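Local coordinates for protein spore germination lipase LipC (Metagenome, PDB 6NKD) that probably hydrolyses ester bonds of lipids as a serine hydrolase of the GDSL family and may take part in spore germination, at residues His106-Tyr111 / Lys158-Ala163. Numbering follows the deposited sequence.
Sequences HCQKNY and KQLESA
Leu160 reaches across to helix 98-122 and sets one methyl against Tyr111 and the other against Gln108. The contact is small, burying 147 Å² in all, and rests on van der Waals touch; no hydrogen bond crosses it. Leu160 CD2 lies 3.8 Å from Tyr111 CB and 3.9 Å from Tyr111 C, so this branch meets the root of the tyrosine, where side chain and helix backbone join, and not its ring. Leu160 CD1 lies over one face of the Gln108 amide, 3.7 Å from Gln108 CD; the two side chains run past one another in opposite directions. The bend of the glutamine at chi2 (-94°) turns the amide back over the methyl. Which end of that amide is N and which is O remains doubtful. In Leu160, CG stands opposite the carbonyl carbon (chi1 -70°), so that each methyl meets one of two residues three positions apart on the same face of the helix. Within the segments, Tyr111 N bonds to Cys107 O at 2.8 Å in the helix, and Glu161 N to Lys158 O at 3.2 Å, closing the short 3-10 turn. The rest of the tyrosine turns from Leu160; its side chain also touches Phe153 and Leu157 of helix 144-157, and its hydroxyl makes a weak hydrogen bond to Gly79 O. Nearby, Cys107 ties helix 98-122 to Cys80 by a disulfide. The contact thus joins that helix to the turn leading from helix 144-157 into strand 166-169, outermost in this chain's parallel sheet, in this SGNH-hydrolase fold.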
loop_
_atom_site.group_PDB
_atom_site.type_symbol
_atom_site.label_atom_id
_atom_site.label_comp_id
_atom_site.label_asym_id
_atom_site.label_seq_id
_atom_site.Cartn_x
_atom_site.Cartn_y
_atom_site.Cartn_z
ATOM N N HIS A 106 14.913 2.632 27.801
ATOM C CA HIS A 106 15.707 2.805 26.588
ATOM C C HIS A 106 15.163 3.937 25.728
ATOM O O HIS A 106 15.935 4.675 25.103
ATOM C CB HIS A 106 15.746 1.500 25.793
ATOM C CG HIS A 106 16.551 0.420 26.446
ATOM N ND1 HIS A 106 16.635 -0.857 25.936
ATOM C CD2 HIS A 106 17.312 0.428 27.566
ATOM C CE1 HIS A 106 17.410 -1.591 26.715
ATOM N NE2 HIS A 106 17.834 -0.834 27.711
ATOM N N CYS A 107 13.838 4.091 25.683
ATOM C CA CYS A 107 13.242 5.173 24.905
ATOM C C CYS A 107 13.595 6.531 25.499
ATOM O O CYS A 107 13.990 7.454 24.777
ATOM C CB CYS A 107 11.725 4.999 24.835
ATOM S SG CYS A 107 11.150 3.548 23.928
ATOM N N GLN A 108 13.451 6.674 26.820
ATOM C CA GLN A 108 13.790 7.935 27.470
ATOM C C GLN A 108 15.263 8.279 27.280
ATOM O O GLN A 108 15.624 9.460 27.218
ATOM C CB GLN A 108 13.438 7.866 28.956
ATOM C CG GLN A 108 12.924 9.171 29.548
ATOM C CD GLN A 108 14.016 9.999 30.193
ATOM O OE1 GLN A 108 14.033 10.184 31.410
ATOM N NE2 GLN A 108 14.935 10.508 29.380
ATOM N N LYS A 109 16.123 7.263 27.178
ATOM C CA LYS A 109 17.534 7.505 26.900
ATOM C C LYS A 109 17.744 7.955 25.458
ATOM O O LYS A 109 18.541 8.864 25.196
ATOM C CB LYS A 109 18.341 6.242 27.199
ATOM C CG LYS A 109 19.713 6.191 26.552
ATOM C CD LYS A 109 20.300 4.790 26.657
ATOM C CE LYS A 109 19.341 3.752 26.082
ATOM N NZ LYS A 109 19.819 2.355 26.281
ATOM N N ASN A 110 17.038 7.332 24.510
ATOM C CA ASN A 110 17.186 7.711 23.108
ATOM C C ASN A 110 16.595 9.090 22.841
ATOM O O ASN A 110 17.147 9.862 22.047
ATOM C CB ASN A 110 16.533 6.665 22.206
ATOM C CG ASN A 110 17.191 5.305 22.319
ATOM O OD1 ASN A 110 18.373 5.200 22.649
ATOM N ND2 ASN A 110 16.429 4.254 22.041
ATOM N N TYR A 111 15.467 9.411 23.481
ATOM C CA TYR A 111 14.899 10.750 23.355
ATOM C C TYR A 111 15.889 11.807 23.827
ATOM O O TYR A 111 16.100 12.823 23.154
ATOM C CB TYR A 111 13.594 10.845 24.147
ATOM C CG TYR A 111 12.360 10.436 23.372
ATOM C CD1 TYR A 111 11.813 11.276 22.410
ATOM C CD2 TYR A 111 11.734 9.221 23.612
ATOM C CE1 TYR A 111 10.684 10.911 21.702
ATOM C CE2 TYR A 111 10.604 8.848 22.910
ATOM C CZ TYR A 111 10.083 9.695 21.957
ATOM O OH TYR A 111 8.957 9.328 21.256
ATOM N N LYS A 158 8.441 13.951 30.753
ATOM C CA LYS A 158 8.289 15.379 30.998
ATOM C C LYS A 158 9.547 16.006 31.586
ATOM O O LYS A 158 9.657 17.236 31.601
ATOM C CB LYS A 158 7.096 15.628 31.926
ATOM C CG LYS A 158 6.527 17.040 31.852
ATOM C CD LYS A 158 5.452 17.267 32.903
ATOM C CE LYS A 158 4.945 18.702 32.874
ATOM N NZ LYS A 158 4.015 18.989 34.003
ATOM N N GLN A 159 10.494 15.192 32.065
ATOM C CA GLN A 159 11.756 15.731 32.561
ATOM C C GLN A 159 12.533 16.438 31.460
ATOM O O GLN A 159 13.332 17.338 31.742
ATOM C CB GLN A 159 12.603 14.607 33.161
ATOM C CG GLN A 159 11.916 13.811 34.260
ATOM C CD GLN A 159 12.019 14.475 35.619
ATOM O OE1 GLN A 159 11.008 14.805 36.239
ATOM N NE2 GLN A 159 13.245 14.667 36.094
ATOM N N LEU A 160 12.310 16.051 30.203
ATOM C CA LEU A 160 13.050 16.599 29.074
ATOM C C LEU A 160 12.533 17.957 28.618
ATOM O O LEU A 160 13.153 18.571 27.743
ATOM C CB LEU A 160 13.012 15.623 27.891
ATOM C CG LEU A 160 13.783 14.300 27.968
ATOM C CD1 LEU A 160 13.093 13.287 28.872
ATOM C CD2 LEU A 160 13.981 13.720 26.576
ATOM N N GLU A 161 11.428 18.441 29.181
ATOM C CA GLU A 161 10.838 19.688 28.710
ATOM C C GLU A 161 11.664 20.885 29.164
ATOM O O GLU A 161 12.069 20.972 30.328
ATOM C CB GLU A 161 9.401 19.824 29.210
ATOM C CG GLU A 161 8.744 21.144 28.819
ATOM C CD GLU A 161 7.263 21.191 29.141
ATOM O OE1 GLU A 161 6.898 21.697 30.223
ATOM O OE2 GLU A 161 6.462 20.718 28.305
ATOM N N SER A 162 11.917 21.812 28.229
ATOM C CA SER A 162 12.557 23.098 28.513
ATOM C C SER A 162 11.774 24.146 27.716
ATOM O O SER A 162 12.197 24.594 26.649
ATOM C CB SER A 162 14.042 23.088 28.153
ATOM O OG SER A 162 14.694 24.248 28.641
ATOM N N ALA A 163 10.613 24.523 28.248
ATOM C CA ALA A 163 9.706 25.413 27.542
ATOM C C ALA A 163 10.321 26.804 27.387
ATOM O O ALA A 163 11.119 27.237 28.224
ATOM C CB ALA A 163 8.377 25.511 28.287
#